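Local coordinates for Na-K-Cl cotransporter (Methanosarcina acetivorans, PDB 3G40), which forms the cytoplasmic C-terminal domain of a membrane transporter of the SLC12A family, which probably carries chloride across the membrane together with cations, at residues F37-R41 against G74-V80; K47-L53 against G79-T85; V97-E101 against K133-M139; I158-N164 against S195-F201. All blocks are in the same frame, centred on the assembly; numbering follows the deposited sequence.

Interaction 1 (F37-R41 against G74-V80)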
# COMPACT_ATOMS: atom_id res chain seq x y z
N PHE A 37 7.08 -4.05 -3.17
CA PHE A 37 8.22 -4.50 -2.39
C PHE A 37 7.82 -5.18 -1.07
O PHE A 37 8.27 -6.29 -0.76
CB PHE A 37 9.18 -3.33 -2.11
CG PHE A 37 10.42 -3.70 -1.35
CD1 PHE A 37 11.64 -3.84 -2.04
CD2 PHE A 37 10.41 -3.82 0.03
CE1 PHE A 37 12.82 -4.14 -1.35
CE2 PHE A 37 11.57 -4.14 0.73
CZ PHE A 37 12.79 -4.29 0.03
N ASP A 38 7.00 -4.52 -0.26
CA ASP A 38 6.72 -5.05 1.07
C ASP A 38 5.98 -6.38 1.01
O ASP A 38 6.17 -7.26 1.85
CB ASP A 38 5.94 -4.03 1.92
CG ASP A 38 6.82 -2.93 2.47
OD1 ASP A 38 8.07 -3.08 2.47
OD2 ASP A 38 6.28 -1.90 2.92
N PHE A 39 5.12 -6.50 0.01
CA PHE A 39 4.33 -7.71 -0.18
C PHE A 39 5.24 -8.85 -0.64
O PHE A 39 5.14 -9.97 -0.15
CB PHE A 39 3.21 -7.44 -1.19
CG PHE A 39 2.25 -8.60 -1.39
CD1 PHE A 39 1.58 -9.16 -0.30
CD2 PHE A 39 2.00 -9.10 -2.65
CE1 PHE A 39 0.70 -10.22 -0.48
CE2 PHE A 39 1.12 -10.15 -2.85
CZ PHE A 39 0.45 -10.71 -1.75
N LEU A 40 6.14 -8.57 -1.58
CA LEU A 40 7.11 -9.58 -2.00
C LEU A 40 7.94 -9.99 -0.79
O LEU A 40 8.24 -11.17 -0.60
CB LEU A 40 8.03 -9.03 -3.12
CG LEU A 40 7.32 -8.77 -4.45
CD1 LEU A 40 8.18 -7.95 -5.44
CD2 LEU A 40 6.90 -10.08 -5.08
N ARG A 41 8.32 -9.01 0.03
CA ARG A 41 9.07 -9.32 1.24
C ARG A 41 8.25 -10.21 2.21
O ARG A 41 8.77 -11.16 2.81
CB ARG A 41 9.49 -8.04 1.93
CG ARG A 41 10.33 -8.23 3.17
CD ARG A 41 10.17 -7.01 4.04
NE ARG A 41 8.75 -6.81 4.34
CZ ARG A 41 8.23 -5.67 4.77
NH1 ARG A 41 9.01 -4.60 4.93
NH2 ARG A 41 6.92 -5.59 5.03
N GLY A 74 17.96 -3.68 -1.18
CA GLY A 74 16.93 -3.41 -0.19
C GLY A 74 16.35 -4.70 0.37
O GLY A 74 16.15 -4.82 1.57
N PHE A 75 16.08 -5.67 -0.50
CA PHE A 75 15.57 -6.96 -0.05
C PHE A 75 16.53 -7.60 0.94
O PHE A 75 16.12 -8.10 1.99
CB PHE A 75 15.28 -7.90 -1.22
CG PHE A 75 13.95 -7.64 -1.90
CD1 PHE A 75 13.91 -7.17 -3.21
CD2 PHE A 75 12.73 -7.85 -1.23
CE1 PHE A 75 12.71 -6.92 -3.85
CE2 PHE A 75 11.52 -7.60 -1.86
CZ PHE A 75 11.50 -7.14 -3.17
N GLN A 76 17.82 -7.56 0.61
CA GLN A 76 18.84 -8.14 1.47
C GLN A 76 18.85 -7.49 2.84
O GLN A 76 18.98 -8.18 3.85
CB GLN A 76 20.24 -8.04 0.82
CG GLN A 76 20.39 -8.88 -0.44
CD GLN A 76 21.82 -8.91 -0.99
OE1 GLN A 76 22.78 -9.15 -0.26
NE2 GLN A 76 21.95 -8.68 -2.29
N GLU A 77 18.76 -6.16 2.86
CA GLU A 77 18.66 -5.41 4.11
C GLU A 77 17.44 -5.83 4.94
O GLU A 77 17.47 -5.77 6.16
CB GLU A 77 18.55 -3.90 3.83
CG GLU A 77 19.72 -3.32 3.07
CD GLU A 77 19.51 -1.86 2.71
OE1 GLU A 77 18.36 -1.38 2.77
OE2 GLU A 77 20.51 -1.20 2.36
N GLU A 78 16.37 -6.24 4.27
CA GLU A 78 15.13 -6.58 4.97
C GLU A 78 14.97 -8.08 5.19
O GLU A 78 13.88 -8.58 5.46
CB GLU A 78 13.91 -5.90 4.29
CG GLU A 78 14.09 -4.36 4.22
CD GLU A 78 12.81 -3.54 4.01
OE1 GLU A 78 11.70 -4.03 4.30
OE2 GLU A 78 12.92 -2.38 3.54
N GLY A 79 16.09 -8.80 5.08
CA GLY A 79 16.19 -10.19 5.48
C GLY A 79 15.78 -11.23 4.44
O GLY A 79 15.48 -12.38 4.78
N VAL A 80 15.79 -10.83 3.17
CA VAL A 80 15.42 -11.73 2.08
C VAL A 80 16.59 -11.79 1.09
O VAL A 80 17.20 -10.77 0.79
CB VAL A 80 14.14 -11.26 1.42
CG1 VAL A 80 13.83 -12.05 0.16
CG2 VAL A 80 12.94 -11.39 2.45
O HOH W 1 10.08 -1.64 3.41

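Interaction 2 (K47-L53 against G79-T85)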
# COMPACT_ATOMS: atom_id res chain seq x y z
N LYS A 47 14.59 -15.59 4.80
CA LYS A 47 15.48 -16.49 4.07
C LYS A 47 14.89 -17.09 2.79
O LYS A 47 15.48 -18.00 2.22
CB LYS A 47 16.02 -17.60 4.97
CG LYS A 47 16.81 -17.12 6.20
CD LYS A 47 18.05 -16.35 5.82
CE LYS A 47 18.99 -16.22 7.01
NZ LYS A 47 20.38 -15.87 6.60
N GLY A 48 13.72 -16.60 2.36
CA GLY A 48 13.24 -16.87 1.02
C GLY A 48 14.11 -16.05 0.05
O GLY A 48 15.13 -15.50 0.46
N SER A 49 13.73 -15.95 -1.21
CA SER A 49 14.51 -15.09 -2.11
C SER A 49 13.69 -14.44 -3.22
O SER A 49 12.62 -14.93 -3.58
CB SER A 49 15.69 -15.84 -2.73
OG SER A 49 15.23 -16.81 -3.67
N VAL A 50 14.24 -13.36 -3.76
CA VAL A 50 13.61 -12.61 -4.84
C VAL A 50 14.64 -12.33 -5.95
O VAL A 50 15.61 -11.63 -5.72
CB VAL A 50 13.06 -11.27 -4.33
CG1 VAL A 50 12.51 -10.46 -5.49
CG2 VAL A 50 11.95 -11.50 -3.25
N LYS A 51 14.41 -12.88 -7.14
CA LYS A 51 15.20 -12.55 -8.31
C LYS A 51 14.48 -11.52 -9.16
O LYS A 51 13.41 -11.79 -9.70
CB LYS A 51 15.50 -13.80 -9.14
CG LYS A 51 16.44 -13.52 -10.31
CD LYS A 51 16.93 -14.83 -10.92
CE LYS A 51 18.45 -14.84 -11.08
NZ LYS A 51 18.98 -13.58 -11.66
N LEU A 52 15.06 -10.33 -9.28
CA LEU A 52 14.47 -9.29 -10.11
C LEU A 52 14.94 -9.45 -11.54
O LEU A 52 16.12 -9.35 -11.82
CB LEU A 52 14.86 -7.93 -9.56
CG LEU A 52 14.47 -7.76 -8.10
CD1 LEU A 52 15.02 -6.46 -7.55
CD2 LEU A 52 12.91 -7.84 -7.91
N LEU A 53 14.00 -9.74 -12.44
CA LEU A 53 14.30 -9.91 -13.86
C LEU A 53 13.85 -8.68 -14.61
O LEU A 53 12.66 -8.54 -14.95
CB LEU A 53 13.61 -11.16 -14.40
CG LEU A 53 13.74 -11.45 -15.90
CD1 LEU A 53 15.19 -11.65 -16.29
CD2 LEU A 53 12.92 -12.67 -16.29
N GLY A 79 16.09 -8.80 5.08
CA GLY A 79 16.19 -10.19 5.48
C GLY A 79 15.78 -11.23 4.44
O GLY A 79 15.48 -12.38 4.78
N VAL A 80 15.79 -10.83 3.17
CA VAL A 80 15.42 -11.73 2.08
C VAL A 80 16.59 -11.79 1.09
O VAL A 80 17.20 -10.77 0.79
CB VAL A 80 14.14 -11.26 1.42
CG1 VAL A 80 13.83 -12.05 0.16
CG2 VAL A 80 12.94 -11.39 2.45
N PHE A 81 16.94 -12.98 0.61
CA PHE A 81 18.03 -13.08 -0.37
C PHE A 81 17.56 -12.49 -1.69
O PHE A 81 16.37 -12.55 -2.02
CB PHE A 81 18.45 -14.53 -0.53
CG PHE A 81 19.04 -15.13 0.70
CD1 PHE A 81 18.40 -16.19 1.35
CD2 PHE A 81 20.23 -14.64 1.23
CE1 PHE A 81 18.94 -16.75 2.49
CE2 PHE A 81 20.78 -15.19 2.37
CZ PHE A 81 20.14 -16.25 3.00
N SER A 82 18.49 -11.93 -2.47
CA SER A 82 18.06 -11.29 -3.70
C SER A 82 19.17 -11.20 -4.74
O SER A 82 20.36 -11.12 -4.41
CB SER A 82 17.53 -9.89 -3.41
OG SER A 82 16.87 -9.37 -4.54
N SER A 83 18.76 -11.19 -6.00
CA SER A 83 19.68 -10.96 -7.10
C SER A 83 18.90 -10.23 -8.19
O SER A 83 17.68 -10.09 -8.10
CB SER A 83 20.22 -12.30 -7.62
OG SER A 83 19.15 -13.14 -8.02
N TRP A 84 19.59 -9.73 -9.20
CA TRP A 84 18.90 -9.01 -10.25
C TRP A 84 19.66 -9.24 -11.55
O TRP A 84 20.86 -9.52 -11.55
CB TRP A 84 18.83 -7.51 -9.93
CG TRP A 84 20.18 -6.87 -9.81
CD1 TRP A 84 20.97 -6.80 -8.69
CD2 TRP A 84 20.92 -6.21 -10.86
NE1 TRP A 84 22.15 -6.16 -8.99
CE2 TRP A 84 22.14 -5.78 -10.31
CE3 TRP A 84 20.66 -5.96 -12.21
CZ2 TRP A 84 23.12 -5.10 -11.06
CZ3 TRP A 84 21.64 -5.28 -12.96
CH2 TRP A 84 22.84 -4.86 -12.38
N THR A 85 18.94 -9.16 -12.66
CA THR A 85 19.60 -9.16 -13.96
C THR A 85 18.75 -8.27 -14.85
O THR A 85 17.61 -7.95 -14.50
CB THR A 85 19.69 -10.58 -14.55
OG1 THR A 85 20.44 -10.56 -15.77
CG2 THR A 85 18.32 -11.13 -14.85

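Interaction 3 (V97-E101 against K133-M139)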
# COMPACT_ATOMS: atom_id res chain seq x y z
N VAL A 97 10.84 -16.65 -20.70
CA VAL A 97 11.18 -18.05 -20.91
C VAL A 97 12.67 -18.27 -20.68
O VAL A 97 13.06 -19.21 -19.99
CB VAL A 97 10.81 -18.50 -22.34
CG1 VAL A 97 11.49 -19.82 -22.68
CG2 VAL A 97 9.30 -18.61 -22.47
N VAL A 98 13.49 -17.40 -21.25
CA VAL A 98 14.93 -17.44 -21.01
C VAL A 98 15.22 -17.24 -19.52
O VAL A 98 16.06 -17.94 -18.94
CB VAL A 98 15.68 -16.36 -21.83
CG1 VAL A 98 17.15 -16.32 -21.43
CG2 VAL A 98 15.52 -16.62 -23.32
N GLY A 99 14.52 -16.29 -18.91
CA GLY A 99 14.67 -16.03 -17.49
C GLY A 99 14.49 -17.29 -16.67
O GLY A 99 15.32 -17.62 -15.82
N MET A 100 13.40 -18.01 -16.92
CA MET A 100 13.10 -19.24 -16.19
C MET A 100 14.05 -20.36 -16.60
O MET A 100 14.48 -21.16 -15.76
CB MET A 100 11.65 -19.66 -16.43
CG MET A 100 10.63 -18.56 -16.14
SD MET A 100 8.93 -19.15 -16.24
CE MET A 100 8.93 -19.93 -17.86
N GLU A 101 14.38 -20.42 -17.88
CA GLU A 101 15.29 -21.44 -18.39
C GLU A 101 16.63 -21.33 -17.68
O GLU A 101 17.25 -22.34 -17.36
CB GLU A 101 15.48 -21.28 -19.90
CG GLU A 101 16.33 -22.36 -20.54
CD GLU A 101 15.73 -23.75 -20.39
OE1 GLU A 101 15.41 -24.37 -21.43
OE2 GLU A 101 15.56 -24.21 -19.24
N LYS A 133 3.66 -22.03 -19.61
CA LYS A 133 5.07 -22.38 -19.73
C LYS A 133 5.76 -22.62 -18.39
O LYS A 133 6.69 -23.43 -18.30
CB LYS A 133 5.83 -21.28 -20.48
CG LYS A 133 5.45 -21.08 -21.94
CD LYS A 133 6.20 -22.03 -22.87
CE LYS A 133 5.94 -21.68 -24.33
NZ LYS A 133 6.15 -22.84 -25.26
N ALA A 134 5.33 -21.90 -17.35
CA ALA A 134 6.02 -21.95 -16.05
C ALA A 134 6.06 -23.36 -15.47
O ALA A 134 7.03 -23.76 -14.84
CB ALA A 134 5.38 -20.97 -15.05
N SER A 135 4.99 -24.12 -15.71
CA SER A 135 4.90 -25.49 -15.21
C SER A 135 5.98 -26.36 -15.83
O SER A 135 6.51 -27.27 -15.18
CB SER A 135 3.51 -26.06 -15.52
OG SER A 135 2.50 -25.10 -15.21
N MET A 136 6.31 -26.08 -17.09
CA MET A 136 7.32 -26.84 -17.80
C MET A 136 8.68 -26.77 -17.10
O MET A 136 9.45 -27.73 -17.12
CB MET A 136 7.45 -26.32 -19.24
CG MET A 136 6.12 -26.24 -19.98
SD MET A 136 6.29 -25.55 -21.64
CE MET A 136 4.61 -25.69 -22.24
N TYR A 137 8.97 -25.63 -16.49
CA TYR A 137 10.24 -25.45 -15.79
C TYR A 137 10.13 -25.75 -14.30
O TYR A 137 10.87 -25.20 -13.48
CB TYR A 137 10.77 -24.03 -16.02
CG TYR A 137 11.09 -23.75 -17.48
CD1 TYR A 137 10.14 -23.19 -18.32
CD2 TYR A 137 12.34 -24.05 -18.01
CE1 TYR A 137 10.42 -22.93 -19.65
CE2 TYR A 137 12.63 -23.80 -19.34
CZ TYR A 137 11.67 -23.24 -20.15
OH TYR A 137 11.95 -22.99 -21.48
N ARG A 138 9.20 -26.64 -13.95
CA ARG A 138 8.97 -27.00 -12.55
C ARG A 138 8.72 -25.76 -11.68
O ARG A 138 9.21 -25.68 -10.55
CB ARG A 138 10.16 -27.78 -12.00
CG ARG A 138 10.48 -29.06 -12.75
CD ARG A 138 11.86 -29.57 -12.39
NE ARG A 138 12.05 -29.66 -10.94
CZ ARG A 138 13.24 -29.78 -10.35
NH1 ARG A 138 14.35 -29.82 -11.08
NH2 ARG A 138 13.32 -29.86 -9.03
N MET A 139 7.97 -24.80 -12.21
CA MET A 139 7.70 -23.58 -11.45
C MET A 139 6.23 -23.38 -11.06
O MET A 139 5.32 -23.61 -11.85
CB MET A 139 8.18 -22.34 -12.22
CG MET A 139 9.68 -22.11 -12.14
SD MET A 139 10.18 -20.64 -13.05
CE MET A 139 9.93 -19.33 -11.86

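Interaction 4 (I158-N164 against S195-F201)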
# COMPACT_ATOMS: atom_id res chain seq x y z
N ILE A 158 -7.21 -12.76 6.07
CA ILE A 158 -6.87 -13.53 4.89
C ILE A 158 -7.90 -14.64 4.73
O ILE A 158 -8.19 -15.34 5.70
CB ILE A 158 -5.46 -14.18 5.02
CG1 ILE A 158 -4.39 -13.11 5.25
CG2 ILE A 158 -5.12 -14.99 3.77
CD1 ILE A 158 -3.04 -13.66 5.72
N ASN A 159 -8.46 -14.79 3.53
CA ASN A 159 -9.29 -15.95 3.21
C ASN A 159 -8.54 -16.86 2.25
O ASN A 159 -8.05 -16.39 1.22
CB ASN A 159 -10.60 -15.54 2.53
CG ASN A 159 -11.59 -14.89 3.48
OD1 ASN A 159 -11.47 -14.98 4.70
ND2 ASN A 159 -12.59 -14.22 2.92
N LEU A 160 -8.45 -18.15 2.56
CA LEU A 160 -7.94 -19.12 1.60
C LEU A 160 -9.15 -19.87 1.05
O LEU A 160 -9.85 -20.56 1.79
CB LEU A 160 -7.01 -20.12 2.31
CG LEU A 160 -5.85 -20.85 1.65
CD1 LEU A 160 -5.93 -22.27 2.16
CD2 LEU A 160 -5.74 -20.77 0.09
N TRP A 161 -9.39 -19.73 -0.25
CA TRP A 161 -10.51 -20.38 -0.92
C TRP A 161 -10.09 -21.75 -1.43
O TRP A 161 -9.20 -21.88 -2.26
CB TRP A 161 -11.02 -19.53 -2.08
CG TRP A 161 -11.69 -18.30 -1.61
CD1 TRP A 161 -11.10 -17.10 -1.32
CD2 TRP A 161 -13.09 -18.14 -1.33
NE1 TRP A 161 -12.05 -16.21 -0.89
CE2 TRP A 161 -13.28 -16.82 -0.89
CE3 TRP A 161 -14.20 -18.99 -1.43
CZ2 TRP A 161 -14.54 -16.32 -0.54
CZ3 TRP A 161 -15.44 -18.50 -1.08
CH2 TRP A 161 -15.60 -17.18 -0.64
N ILE A 162 -10.76 -22.77 -0.92
CA ILE A 162 -10.45 -24.14 -1.26
C ILE A 162 -11.52 -24.70 -2.19
O ILE A 162 -12.70 -24.70 -1.84
CB ILE A 162 -10.32 -24.98 0.01
CG1 ILE A 162 -9.12 -24.47 0.81
CG2 ILE A 162 -10.20 -26.45 -0.32
CD1 ILE A 162 -8.95 -25.08 2.16
N GLU A 163 -11.10 -25.14 -3.37
CA GLU A 163 -12.03 -25.57 -4.41
C GLU A 163 -12.83 -26.80 -3.99
O GLU A 163 -12.32 -27.66 -3.28
CB GLU A 163 -11.27 -25.88 -5.71
CG GLU A 163 -10.61 -24.66 -6.36
CD GLU A 163 -11.61 -23.57 -6.71
OE1 GLU A 163 -12.78 -23.91 -7.00
OE2 GLU A 163 -11.23 -22.38 -6.68
N ASN A 164 -14.08 -26.86 -4.43
CA ASN A 164 -14.92 -28.01 -4.16
C ASN A 164 -14.20 -29.29 -4.55
O ASN A 164 -13.75 -29.43 -5.69
CB ASN A 164 -16.24 -27.89 -4.92
CG ASN A 164 -17.31 -28.84 -4.39
OD1 ASN A 164 -17.19 -29.39 -3.30
ND2 ASN A 164 -18.37 -29.02 -5.17
N SER A 195 -5.58 -12.71 10.82
CA SER A 195 -6.47 -13.85 11.02
C SER A 195 -6.72 -14.58 9.70
O SER A 195 -6.89 -13.94 8.66
CB SER A 195 -7.81 -13.40 11.61
OG SER A 195 -7.58 -12.79 12.86
N LEU A 196 -6.73 -15.90 9.74
CA LEU A 196 -6.88 -16.72 8.55
C LEU A 196 -8.18 -17.50 8.58
O LEU A 196 -8.50 -18.12 9.60
CB LEU A 196 -5.71 -17.70 8.42
CG LEU A 196 -5.73 -18.68 7.26
CD1 LEU A 196 -5.83 -17.98 5.91
CD2 LEU A 196 -4.45 -19.56 7.30
N SER A 197 -8.93 -17.49 7.47
CA SER A 197 -10.12 -18.34 7.34
C SER A 197 -9.99 -19.24 6.12
O SER A 197 -9.44 -18.83 5.10
CB SER A 197 -11.42 -17.53 7.19
OG SER A 197 -11.65 -16.67 8.28
N PHE A 198 -10.50 -20.46 6.24
CA PHE A 198 -10.63 -21.36 5.10
C PHE A 198 -12.07 -21.27 4.61
O PHE A 198 -13.01 -21.46 5.39
CB PHE A 198 -10.36 -22.81 5.50
CG PHE A 198 -8.93 -23.11 5.86
CD1 PHE A 198 -8.62 -24.33 6.46
CD2 PHE A 198 -7.91 -22.21 5.60
CE1 PHE A 198 -7.32 -24.63 6.79
CE2 PHE A 198 -6.60 -22.51 5.94
CZ PHE A 198 -6.30 -23.72 6.52
N MET A 199 -12.23 -21.00 3.32
CA MET A 199 -13.53 -20.86 2.68
C MET A 199 -13.73 -21.94 1.62
O MET A 199 -12.83 -22.21 0.82
CB MET A 199 -13.64 -19.48 2.01
CG MET A 199 -13.20 -18.31 2.90
SD MET A 199 -14.42 -17.89 4.15
CE MET A 199 -15.89 -17.92 3.15
N THR A 200 -14.90 -22.57 1.60
CA THR A 200 -15.20 -23.48 0.51
C THR A 200 -16.71 -23.47 0.24
O THR A 200 -17.44 -22.68 0.83
CB THR A 200 -14.69 -24.91 0.78
OG1 THR A 200 -14.67 -25.66 -0.45
CG2 THR A 200 -15.57 -25.63 1.80
N PHE A 201 -17.16 -24.33 -0.66
CA PHE A 201 -18.59 -24.40 -0.99
C PHE A 201 -18.97 -25.84 -1.26
O PHE A 201 -18.12 -26.67 -1.57
CB PHE A 201 -18.89 -23.54 -2.22
CG PHE A 201 -17.95 -23.79 -3.35
CD1 PHE A 201 -18.29 -24.65 -4.37
CD2 PHE A 201 -16.70 -23.18 -3.37
CE1 PHE A 201 -17.41 -24.89 -5.41
CE2 PHE A 201 -15.82 -23.41 -4.41
CZ PHE A 201 -16.17 -24.27 -5.43
O HOH W 2 -10.03 -14.23 7.97

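Interaction 1 (F37-R41 against G74-V80)
Phe37 and Phe75 lay their rings face to face where helix 30-44 meets the end of helix 64-77. The ring centroids are 4.0 Å apart and the planes are tilted by only 16°. Phe37 CE1 lies over the centre of the Phe75 ring, and Phe37 CD1 approaches Phe75 CZ to 3.5 Å. The rim of the Phe37 ring also abuts the backbone of Gly74, with CZ 3.6 Å from Gly74 C. Leu40 CB reaches the Phe75 ring obliquely, while the backbone N of Arg41 stands at that ring's edge. Shrinking Phe75 to an alanine would strip the stacked face of Phe37 of its partner and is likely to open a gap between the helices in which the Phe37 ring could turn.

Beside the stack, Arg41 NH1 donates to Glu78 OE1 (2.8 Å, 156°), which lies in the guanidinium plane and is met nearly end-on along its C-O bond. A bend at chi3 (57°) turns the guanidinium toward this oxygen. Asp38 OD1, 3.0 Å from Arg41 NH1, sits well out of that plane, so charge alone draws the pair together. A water links Asp38 OD1 with Glu78 OE2. Gly79, with positive phi, is the C-prime residue of the Schellman motif that ends helix 64-77, and Glu78 lies in that turn. Glu78 OE2 is salt-bridged to Arg154 of the second subunit, and Phe37 packs on the same arginine. The two carboxylates, whose Asp38 OD1 and Glu78 OE1 stand 4.2 Å apart, therefore probably depend on Arg41, which contacts both, to offset their repulsion, in a network that continues into the dimer interface.

Interaction 2 (K47-L53 against G79-T85)
The carbonyl oxygen of Val50 is gripped twice from strand 81-86: Ser82 OG donates to it at 2.8 Å, and Ser83 N bonds to the same Val50 O at 3.2 Å. Ser82 OG reaches it because chi1 (-168°) swings the hydroxyl beside its own carbonyl carbon, and the same OG is hydrogen-bonded to Ser72 OG of helix 64-77. On either side of this point the two parallel strands exchange regular backbone bonds, such as Val50 N to Phe81 O and Leu52 N to Ser83 O, the latter 2.9 Å long. Val50, Leu52, Ser82 and Trp84 share one face of the sheet, where Val50 CG2 packs against Val80 CG1 (3.9 Å) and Leu52 CB against Trp84 CB; helices 30-44 and 64-77 cover this face. On the other face the aliphatic part of Lys51 runs past Ser83 OG, with CG 3.6 Å from it. Leu53 and Thr85 run alongside each other, the methyls CD1 of Leu53 and CG2 of Thr85 pressed tightly together at 3.5 Å. Near the start of the strands, the Lys47 side chain slants past the Phe81 ring, its CD 3.5 Å from Phe81 CE1. The strand axes diverge by only 9°. Adjacent parallel strands joined through helix 64-77 make a beta-alpha-beta crossover, here at one edge of the twisted sheet of an alpha/beta fold, where 81-86 is an outermost strand within the chain.

Interaction 3 (V97-E101 against K133-M139)
Met100 CB and the backbone N of Glu101, both from helix 94-103, lie above one face of the Tyr137 ring, displaced toward its rim. Glu101 folds down beside the ring with its carboxylate almost perpendicular to it (planes 85° apart): OE1 lies at the edge, in the ring plane, and OE2 comes to 3.0 Å from Tyr137 CE2. A bend at chi2 (62°) brings the carboxylate there. At the far end of the tyrosine, Val97 CG1 approaches OH to 3.4 Å, the two side chains crossing at about a right angle. On the same side of the ring as its CB, Met100 brings its terminal CE to 3.5 Å from Tyr137 CD1. A turn at chi3 (-52°) directs this methyl toward the ring, while SD meets Met139 SD at 3.7 Å and Ala134 CB at 4.2 Å. A serine in place of Tyr137 would probably leave Met100 CE and the methyl of Val97 without their partner and open a gap between the helices.

Behind these side chains, the Schellman motif at the end of helix 124-136 has Arg138 as its C-prime residue and bonds Met139 N to Ala134 O. Met100 and Met139 both rest on Leu24 and Leu113, so the sulfur pair is set against strands 22-27 and 112-116 of the sheet. With no hydrogen bond or salt bridge formed between the two segments, the helices are joined by dispersion contacts among flexible thioethers, an aromatic ring and a valine methyl, with the exposed Glu101 carboxylate at the margin.

Interaction 4 (I158-N164 against S195-F201)
Leu160 and Phe198 extend together from their strands in the apolar centre of two neighbouring parallel strands that helix 179-192 joins into a beta-alpha-beta unit. Leu160 CD1 is 3.8 Å from Phe198 CE2, and Ile162 CD1 stands over a face of the same ring. Farther back on the same face of the sheet, Ile158 CG2 meets Leu196 CD1 at 3.7 Å. Helix 179-192 covers Ile158 and Leu160, whereas helix 205-222 packs on Ile162 and Phe198.

On the other face of the sheet, Met199 CB sits over the six-membered ring of Trp161, 3.6 Å from its centroid and 14° off the normal, in a CH-pi contact. A bend at chi2 sets SD above this ring too, in a longer Met-aromatic contact, and a further bend at chi3 turns CE toward Trp161 CH2; Met199 CG packs against Asn159 CB at 3.8 Å. Trp161 NE1 is hydrogen-bonded to His248 ND1, and the indole stacks on Phe250, tying this side of the contact to strand 247-251.

The backbones are joined by five hydrogen bonds, from Ile158 N to Ser195 O through to Ile162 N to Met199 O (2.8 Å, nearly straight), while the strand axes twist by 31°. Toward one polar edge, a water links Ile158 O with Ser197 OG; at the opposite end of the contact, Glu163 OE1 lies at the edge of the Phe201 ring. Here Thr200 OG1, placed by a chi1 of -164°, donates to Ile162 O over just 2.6 Å.

Interactions 1 and 2 are interlocked: their segments alternate along the chain, they share Gly79 and Val80, and their centres are 8 Å apart. Phe75, whose ring stacks in interaction 1, also rests on the sheet of interaction 2, with CE1 3.9 Å from Val50 CG1. Interaction 3 adjoins interaction 2 through Leu53 CD2, 4.0 Å from Gly99 CA, though their centres are 17 Å apart. Interaction 4 lies across the chain's centre from the other three; its nearest atoms are about 8 Å from interaction 1 and about 16 Å from interactions 2 and 3. Interactions 2 and 4 nevertheless belong to one ten-stranded mixed sheet, which unites both halves of the domain.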